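Local coordinates for metallo-beta-lactamase FIM-1 (Pseudomonas aeruginosa, PDB 6V3Q), which probably hydrolyses beta-lactam antibiotics to substituted beta-amino acids with the help of zinc, at residues V8-T13 against D56-Q61; I40-D45 against D68-P73; L49-W54 against D84-G89. All blocks are in the same frame, centred on the assembly; numbering follows the deposited sequence.

Contact 1 (V8-T13 against D56-Q61)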
loop_
_atom_site.group_PDB
_atom_site.type_symbol
_atom_site.label_atom_id
_atom_site.label_comp_id
_atom_site.label_asym_id
_atom_site.label_seq_id
_atom_site.Cartn_x
_atom_site.Cartn_y
_atom_site.Cartn_z
ATOM N N VAL A 8 9.230 8.021 2.180
ATOM C CA VAL A 8 10.410 7.166 2.069
ATOM C C VAL A 8 11.222 7.602 0.854
ATOM O O VAL A 8 10.643 7.904 -0.200
ATOM C CB VAL A 8 10.004 5.685 1.986
ATOM C CG1 VAL A 8 8.679 5.548 1.255
ATOM C CG2 VAL A 8 11.082 4.851 1.304
ATOM N N PRO A 9 12.551 7.666 0.954
ATOM C CA PRO A 9 13.358 8.103 -0.191
ATOM C C PRO A 9 13.271 7.142 -1.368
ATOM O O PRO A 9 13.049 5.938 -1.209
ATOM C CB PRO A 9 14.783 8.154 0.377
ATOM C CG PRO A 9 14.746 7.301 1.606
ATOM C CD PRO A 9 13.367 7.453 2.161
ATOM N N VAL A 10 13.454 7.697 -2.566
ATOM C CA VAL A 10 13.420 6.900 -3.788
ATOM C C VAL A 10 14.621 5.965 -3.813
ATOM O O VAL A 10 15.754 6.373 -3.528
ATOM C CB VAL A 10 13.399 7.815 -5.022
ATOM C CG1 VAL A 10 13.332 6.999 -6.300
ATOM C CG2 VAL A 10 12.232 8.794 -4.940
ATOM N N THR A 11 14.377 4.701 -4.144
ATOM C CA THR A 11 15.432 3.701 -4.216
ATOM C C THR A 11 15.889 3.513 -5.657
ATOM O O THR A 11 15.093 3.590 -6.596
ATOM C CB THR A 11 14.965 2.358 -3.640
ATOM O OG1 THR A 11 13.815 1.895 -4.360
ATOM C CG2 THR A 11 14.611 2.497 -2.165
ATOM N N PHE A 12 17.184 3.261 -5.820
ATOM C CA PHE A 12 17.792 3.038 -7.124
ATOM C C PHE A 12 18.507 1.694 -7.108
ATOM O O PHE A 12 19.326 1.435 -6.220
ATOM C CB PHE A 12 18.776 4.157 -7.478
ATOM C CG PHE A 12 18.191 5.536 -7.376
ATOM C CD1 PHE A 12 17.552 6.116 -8.459
ATOM C CD2 PHE A 12 18.283 6.255 -6.195
ATOM C CE1 PHE A 12 17.010 7.383 -8.367
ATOM C CE2 PHE A 12 17.744 7.524 -6.095
ATOM C CZ PHE A 12 17.106 8.086 -7.183
ATOM N N THR A 13 18.190 0.843 -8.081
ATOM C CA THR A 13 18.778 -0.485 -8.179
ATOM C C THR A 13 19.372 -0.687 -9.564
ATOM O O THR A 13 18.749 -0.335 -10.571
ATOM C CB THR A 13 17.743 -1.584 -7.905
ATOM O OG1 THR A 13 16.699 -1.506 -8.882
ATOM C CG2 THR A 13 17.142 -1.429 -6.518
ATOM N N ASP A 56 6.649 16.013 -7.668
ATOM C CA ASP A 56 7.851 16.789 -7.965
ATOM C C ASP A 56 9.003 16.501 -7.010
ATOM O O ASP A 56 10.110 16.210 -7.493
ATOM C CB ASP A 56 7.509 18.284 -7.984
ATOM C CG ASP A 56 6.707 18.688 -9.207
ATOM O OD1 ASP A 56 6.911 18.089 -10.285
ATOM O OD2 ASP A 56 5.880 19.617 -9.094
ATOM N N PRO A 57 8.838 16.560 -5.681
ATOM C CA PRO A 57 10.009 16.371 -4.805
ATOM C C PRO A 57 10.640 14.993 -4.910
ATOM O O PRO A 57 11.860 14.873 -4.743
ATOM C CB PRO A 57 9.441 16.627 -3.402
ATOM C CG PRO A 57 7.993 16.343 -3.524
ATOM C CD PRO A 57 7.617 16.817 -4.894
ATOM N N GLN A 58 9.849 13.949 -5.170
ATOM C CA GLN A 58 10.429 12.625 -5.376
ATOM C C GLN A 58 11.154 12.546 -6.715
ATOM O O GLN A 58 12.207 11.907 -6.819
ATOM C CB GLN A 58 9.346 11.551 -5.283
ATOM C CG GLN A 58 9.130 10.977 -3.887
ATOM C CD GLN A 58 8.082 9.874 -3.860
ATOM O OE1 GLN A 58 7.113 9.907 -4.619
ATOM N NE2 GLN A 58 8.272 8.895 -2.982
ATOM N N THR A 59 10.603 13.186 -7.752
ATOM C CA THR A 59 11.328 13.300 -9.014
ATOM C C THR A 59 12.583 14.149 -8.847
ATOM O O THR A 59 13.601 13.887 -9.500
ATOM C CB THR A 59 10.419 13.887 -10.098
ATOM O OG1 THR A 59 9.260 13.057 -10.257
ATOM C CG2 THR A 59 11.148 13.968 -11.433
ATOM N N ALA A 60 12.535 15.155 -7.968
ATOM C CA ALA A 60 13.725 15.955 -7.696
ATOM C C ALA A 60 14.835 15.111 -7.087
ATOM O O ALA A 60 16.019 15.380 -7.321
ATOM C CB ALA A 60 13.374 17.123 -6.774
ATOM N N GLN A 61 14.475 14.088 -6.307
ATOM C CA GLN A 61 15.476 13.160 -5.792
ATOM C C GLN A 61 16.189 12.440 -6.928
ATOM O O GLN A 61 17.411 12.266 -6.894
ATOM C CB GLN A 61 14.822 12.145 -4.853
ATOM C CG GLN A 61 14.361 12.716 -3.525
ATOM C CD GLN A 61 13.593 11.703 -2.703
ATOM O OE1 GLN A 61 14.050 10.580 -2.492
ATOM N NE2 GLN A 61 12.413 12.094 -2.239
HETATM O O HOH W 1 10.503 10.405 -0.801
#
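Gln61 turns its terminal amide toward Val10; the two side chains cross obliquely, and the amide oxygen serves both a polar and an apolar contact. OE1 of Gln61 accepts the backbone N-H of Val10 at 2.9 Å, and the bond is nearly straight, 172° at the hydrogen, although the donor lies somewhat out of the carbonyl plane. CG of Gln61 is anti to the carbonyl carbon (chi1 -71°), and beyond it the chain is extended, carrying the amide across to Val10. The CG2 methyl of Val10 lies beside the same amide, 3.5 Å from Gln61 OE1. That methyl also reaches the helix backbone, 3.6 Å from Gln58 O, and rests against CG of Gln58 at 3.9 Å. The other end of the Gln61 amide is used as well: NE2 donates to a water at 2.9 Å, and this water in turn donates to Val8 O at 2.6 Å. Gln58 NE2, held mainly by Met25 O of strand 19-27, adds a weak bond to the water. CZ of Phe12 approaches Gln61 O at 4.2 Å, while the Phe12 ring stacks on Trp65 of helix 56-68. With oxygen and nitrogen both engaged, one directly and one through water, the bonding probably fixes which way round the Gln61 amide sits, and lets a glutamine tie the chain leading into strand 11-16, outermost in its sheet within this chain, to the helix.

Contact 2 (I40-D45 against D68-P73); sequences IVEKGD and DTLKKP
Glu42 and Lys72 lie against each other mainly through their carbon chains, and these, with the apolar pair Ile40 and Leu70, form the packed part of a contact whose rim is exposed. CG of Glu42 meets CD of Lys72 at 3.7 Å, and Glu42 OE1 comes within 3.2 Å of Lys72 CE. Glu42 OE2 faces the CD1 methyl of Leu70 at 3.7 Å and takes its hydrogen bond from Trp20 NE1, which anchors the carboxylate. The other Leu70 methyl, CD2, packs on CG2 of buried Ile40 at 3.9 Å, the two side chains sliding past each other in opposite directions. The rim, by contrast, is polar: it consists of the exposed residues Gly44 and Asp45 and the lysine ammonium. Here the salt bridge from Lys72 NZ to Glu42 OE1 is long, 3.9 Å. The last torsion of Lys72 (chi4 -71°) bends NZ toward Gly44 O, but their separation is so short that the bond is doubtful in detail. Asp45 O receives a CA-H...O contact from Lys72 CA at 3.3 Å. The whole joins the end of strand 33-43 to the loop of a beta-alpha-beta crossover, in which helix 56-68 links parallel neighbours 46-50 and 74-78: Ile40 and Leu70 both touch Trp65 of the helix, and Lys72 O binds Ser47 OG of strand 46-50.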
loop_
_atom_site.group_PDB
_atom_site.type_symbol
_atom_site.label_atom_id
_atom_site.label_comp_id
_atom_site.label_asym_id
_atom_site.label_seq_id
_atom_site.Cartn_x
_atom_site.Cartn_y
_atom_site.Cartn_z
ATOM N N ILE A 40 16.558 4.810 -15.331
ATOM C CA ILE A 40 17.584 5.777 -15.702
ATOM C C ILE A 40 18.596 5.033 -16.562
ATOM O O ILE A 40 19.195 4.047 -16.111
ATOM C CB ILE A 40 18.261 6.417 -14.480
ATOM C CG1 ILE A 40 17.222 7.099 -13.589
ATOM C CG2 ILE A 40 19.309 7.423 -14.928
ATOM C CD1 ILE A 40 17.131 6.513 -12.196
ATOM N N VAL A 41 18.777 5.493 -17.796
ATOM C CA VAL A 41 19.628 4.826 -18.774
ATOM C C VAL A 41 20.800 5.739 -19.091
ATOM O O VAL A 41 20.606 6.862 -19.577
ATOM C CB VAL A 41 18.858 4.463 -20.052
ATOM C CG1 VAL A 41 19.792 3.785 -21.047
ATOM C CG2 VAL A 41 17.686 3.562 -19.718
ATOM N N GLU A 42 22.010 5.255 -18.825
ATOM C CA GLU A 42 23.212 6.019 -19.116
ATOM C C GLU A 42 23.402 6.178 -20.621
ATOM O O GLU A 42 23.102 5.277 -21.409
ATOM C CB GLU A 42 24.436 5.336 -18.505
ATOM C CG GLU A 42 24.339 5.123 -17.005
ATOM C CD GLU A 42 25.534 4.378 -16.452
ATOM O OE1 GLU A 42 26.600 4.394 -17.101
ATOM O OE2 GLU A 42 25.405 3.773 -15.371
ATOM N N LYS A 43 23.913 7.343 -21.018
ATOM C CA LYS A 43 24.187 7.639 -22.426
ATOM C C LYS A 43 25.377 8.601 -22.458
ATOM O O LYS A 43 25.211 9.822 -22.380
ATOM C CB LYS A 43 22.966 8.220 -23.125
ATOM C CG LYS A 43 23.208 8.693 -24.550
ATOM C CD LYS A 43 21.897 8.762 -25.321
ATOM C CE LYS A 43 21.966 9.730 -26.490
ATOM N NZ LYS A 43 21.475 11.080 -26.110
ATOM N N GLY A 44 26.576 8.032 -22.579
ATOM C CA GLY A 44 27.788 8.820 -22.508
ATOM C C GLY A 44 27.969 9.450 -21.142
ATOM O O GLY A 44 27.995 8.749 -20.126
ATOM N N ASP A 45 28.091 10.774 -21.103
ATOM C CA ASP A 45 28.265 11.504 -19.855
ATOM C C ASP A 45 26.947 11.911 -19.211
ATOM O O ASP A 45 26.960 12.523 -18.137
ATOM C CB ASP A 45 29.126 12.750 -20.087
ATOM C CG ASP A 45 30.526 12.410 -20.556
ATOM O OD1 ASP A 45 30.992 11.284 -20.286
ATOM O OD2 ASP A 45 31.167 13.272 -21.192
ATOM N N ASP A 68 24.651 13.726 -8.426
ATOM C CA ASP A 68 25.575 13.586 -7.305
ATOM C C ASP A 68 26.180 12.191 -7.203
ATOM O O ASP A 68 27.376 12.060 -6.921
ATOM C CB ASP A 68 24.867 13.937 -5.994
ATOM C CG ASP A 68 24.425 15.386 -5.941
ATOM O OD1 ASP A 68 25.019 16.216 -6.662
ATOM O OD2 ASP A 68 23.482 15.698 -5.182
ATOM N N THR A 69 25.383 11.147 -7.425
ATOM C CA THR A 69 25.843 9.768 -7.296
ATOM C C THR A 69 26.226 9.150 -8.636
ATOM O O THR A 69 27.322 8.596 -8.772
ATOM C CB THR A 69 24.762 8.912 -6.621
ATOM O OG1 THR A 69 24.404 9.499 -5.364
ATOM C CG2 THR A 69 25.267 7.493 -6.389
ATOM N N LEU A 70 25.339 9.231 -9.630
ATOM C CA LEU A 70 25.639 8.663 -10.939
ATOM C C LEU A 70 26.694 9.478 -11.679
ATOM O O LEU A 70 27.395 8.940 -12.546
ATOM C CB LEU A 70 24.356 8.568 -11.768
ATOM C CG LEU A 70 24.398 7.722 -13.040
ATOM C CD1 LEU A 70 24.809 6.299 -12.702
ATOM C CD2 LEU A 70 23.054 7.741 -13.758
ATOM N N LYS A 71 26.818 10.768 -11.353
ATOM C CA LYS A 71 27.699 11.693 -12.066
ATOM C C LYS A 71 27.400 11.705 -13.562
ATOM O O LYS A 71 28.286 11.945 -14.386
ATOM C CB LYS A 71 29.175 11.372 -11.807
ATOM C CG LYS A 71 29.556 11.414 -10.338
ATOM C CD LYS A 71 29.397 12.817 -9.772
ATOM C CE LYS A 71 30.496 13.744 -10.273
ATOM N NZ LYS A 71 30.361 15.129 -9.746
ATOM N N LYS A 72 26.144 11.434 -13.911
ATOM C CA LYS A 72 25.674 11.451 -15.295
ATOM C C LYS A 72 24.313 12.129 -15.299
ATOM O O LYS A 72 23.268 11.468 -15.241
ATOM C CB LYS A 72 25.596 10.037 -15.874
ATOM C CG LYS A 72 26.944 9.354 -16.058
ATOM C CD LYS A 72 26.773 7.875 -16.369
ATOM C CE LYS A 72 28.102 7.209 -16.686
ATOM N NZ LYS A 72 28.646 7.640 -18.004
ATOM N N PRO A 73 24.288 13.461 -15.354
ATOM C CA PRO A 73 23.024 14.185 -15.163
ATOM C C PRO A 73 21.988 13.822 -16.218
ATOM O O PRO A 73 22.308 13.626 -17.393
ATOM C CB PRO A 73 23.439 15.657 -15.272
ATOM C CG PRO A 73 24.893 15.664 -14.919
ATOM C CD PRO A 73 25.437 14.375 -15.465
#

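Contact 3 (L49-W54 against D84-G89)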
loop_
_atom_site.group_PDB
_atom_site.type_symbol
_atom_site.label_atom_id
_atom_site.label_comp_id
_atom_site.label_asym_id
_atom_site.label_seq_id
_atom_site.Cartn_x
_atom_site.Cartn_y
_atom_site.Cartn_z
ATOM N N LEU A 49 15.881 9.517 -18.613
ATOM C CA LEU A 49 14.912 9.146 -17.590
ATOM C C LEU A 49 13.658 8.600 -18.260
ATOM O O LEU A 49 13.079 9.251 -19.135
ATOM C CB LEU A 49 14.564 10.340 -16.703
ATOM C CG LEU A 49 13.472 10.095 -15.658
ATOM C CD1 LEU A 49 13.912 9.047 -14.646
ATOM C CD2 LEU A 49 13.073 11.387 -14.955
ATOM N N VAL A 50 13.250 7.407 -17.856
ATOM C CA VAL A 50 11.982 6.832 -18.277
ATOM C C VAL A 50 11.041 6.922 -17.086
ATOM O O VAL A 50 11.263 6.267 -16.061
ATOM C CB VAL A 50 12.148 5.386 -18.763
ATOM C CG1 VAL A 50 10.818 4.823 -19.231
ATOM C CG2 VAL A 50 13.181 5.322 -19.876
ATOM N N ASP A 51 10.015 7.767 -17.211
ATOM C CA ASP A 51 8.990 7.971 -16.190
ATOM C C ASP A 51 9.505 8.700 -14.955
ATOM O O ASP A 51 10.627 8.464 -14.492
ATOM C CB ASP A 51 8.365 6.637 -15.783
ATOM C CG ASP A 51 7.457 6.077 -16.853
ATOM O OD1 ASP A 51 6.973 6.866 -17.690
ATOM O OD2 ASP A 51 7.212 4.855 -16.849
ATOM N N THR A 52 8.674 9.586 -14.413
ATOM C CA THR A 52 8.992 10.336 -13.209
ATOM C C THR A 52 8.611 9.519 -11.977
ATOM O O THR A 52 8.216 8.355 -12.073
ATOM C CB THR A 52 8.261 11.675 -13.206
ATOM O OG1 THR A 52 6.865 11.444 -12.985
ATOM C CG2 THR A 52 8.429 12.377 -14.533
ATOM N N ALA A 53 8.737 10.125 -10.802
ATOM C CA ALA A 53 8.187 9.560 -9.584
ATOM C C ALA A 53 6.740 10.028 -9.445
ATOM O O ALA A 53 6.127 10.508 -10.401
ATOM C CB ALA A 53 9.050 9.947 -8.387
ATOM N N TRP A 54 6.177 9.912 -8.242
ATOM C CA TRP A 54 4.773 10.266 -8.057
ATOM C C TRP A 54 4.556 11.776 -8.054
ATOM O O TRP A 54 3.514 12.248 -8.524
ATOM C CB TRP A 54 4.241 9.652 -6.763
ATOM C CG TRP A 54 4.133 8.157 -6.809
ATOM C CD1 TRP A 54 5.078 7.258 -6.413
ATOM C CD2 TRP A 54 3.016 7.386 -7.275
ATOM N NE1 TRP A 54 4.623 5.976 -6.603
ATOM C CE2 TRP A 54 3.359 6.026 -7.131
ATOM C CE3 TRP A 54 1.763 7.713 -7.800
ATOM C CZ2 TRP A 54 2.492 4.994 -7.492
ATOM C CZ3 TRP A 54 0.903 6.685 -8.160
ATOM C CH2 TRP A 54 1.271 5.343 -8.002
ATOM N N ASP A 84 -0.343 9.973 -12.973
ATOM C CA ASP A 84 0.559 10.678 -12.068
ATOM C C ASP A 84 1.731 9.833 -11.582
ATOM O O ASP A 84 2.684 10.396 -11.033
ATOM C CB ASP A 84 -0.202 11.235 -10.859
ATOM C CG ASP A 84 -1.193 10.251 -10.281
ATOM O OD1 ASP A 84 -0.781 9.135 -9.898
ATOM O OD2 ASP A 84 -2.389 10.603 -10.195
ATOM N N ASP A 85 1.707 8.514 -11.763
ATOM C CA ASP A 85 2.899 7.741 -11.438
ATOM C C ASP A 85 3.932 7.772 -12.556
ATOM O O ASP A 85 5.073 7.349 -12.336
ATOM C CB ASP A 85 2.534 6.292 -11.104
ATOM C CG ASP A 85 1.690 5.637 -12.173
ATOM O OD1 ASP A 85 0.913 6.346 -12.846
ATOM O OD2 ASP A 85 1.800 4.403 -12.333
ATOM N N LYS A 86 3.562 8.271 -13.735
ATOM C CA LYS A 86 4.482 8.398 -14.856
ATOM C C LYS A 86 4.822 9.836 -15.201
ATOM O O LYS A 86 5.958 10.110 -15.592
ATOM C CB LYS A 86 3.902 7.720 -16.104
ATOM C CG LYS A 86 3.544 6.272 -15.891
ATOM C CD LYS A 86 4.630 5.568 -15.107
ATOM C CE LYS A 86 4.291 4.115 -14.908
ATOM N NZ LYS A 86 5.318 3.395 -14.106
ATOM N N MET A 87 3.869 10.760 -15.072
ATOM C CA MET A 87 4.094 12.163 -15.401
ATOM C C MET A 87 3.864 13.079 -14.205
ATOM O O MET A 87 3.651 14.282 -14.384
ATOM C CB MET A 87 3.203 12.588 -16.570
ATOM C CG MET A 87 3.434 11.794 -17.843
ATOM S SD MET A 87 2.524 12.452 -19.254
ATOM C CE MET A 87 3.325 14.038 -19.468
ATOM N N GLY A 88 3.902 12.536 -12.987
ATOM C CA GLY A 88 3.618 13.343 -11.812
ATOM C C GLY A 88 4.634 14.435 -11.555
ATOM O O GLY A 88 4.303 15.463 -10.954
ATOM N N GLY A 89 5.874 14.239 -12.001
ATOM C CA GLY A 89 6.924 15.205 -11.742
ATOM C C GLY A 89 7.513 15.816 -12.996
ATOM O O GLY A 89 8.704 16.140 -13.035
#
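Thr52 N donates to Lys86 O at 3.0 Å, almost straight at 175° but from above the carbonyl plane, and so joins the loop after strand 46-50 to the short helical turn 84-87. That turn carries the aspartate of the HXHXD zinc motif of metallo-beta-lactamases, here His81, His83 and Asp85. Thr52 continues the link with its hydroxyl. Its OG1 stands between the backbone N and the carbonyl carbon (chi1 71°), where it accepts the N-H of Gly89, the N-cap residue of helix 90-95, at 3.1 Å. The same hydroxyl donates to Ala53 O, on a lone pair in the carbonyl plane. CB of Asp85 sits over one face of the Trp54 six-membered ring, 3.5 Å from its centroid and 16° off the normal, a CH-pi contact. Asp84 OD1 lies at the ring edge, 3.4 Å from CZ3. The Asp85 side chain is about 4 Å, nearest atoms, from the single zinc modelled; in dizinc relatives the equivalent aspartate is a ligand of the second metal. Asp51 OD2 presses on Lys86 CD, 3.2 Å away, and makes a long salt bridge with NZ, whose stronger partner is Ser205 OG, with weak bonds to Asn37 O and Ser36 OG; Asp51 OD1 accepts the N-H of Thr80. At Gly88, without a side chain in the way, CA comes to 3.5 Å from Trp54 O in a CA-H...O contact.

In the fold
The three contacts grade from surface to core around one mixed sheet. Contact 2 is at the surface, contact 1 is partly buried, and contact 3 is buried beside the zinc site. Contacts 1 and 2 lie at the start of helix 56-68 and just past its end, and meet where Phe12 CD1 packs on Ile40 CD1. Contacts 1 and 3 join through Thr59 OG1, which probably bonds Ala53 N, while Ile40 packs on Leu49 between contacts 2 and 3. The chemistry follows the place: a side-chain amide and water in contact 1, lysine and glutamate with a small apolar patch in contact 2, and one backbone bond, a threonine hydroxyl, an indole face and a buried aspartate–lysine pair in contact 3.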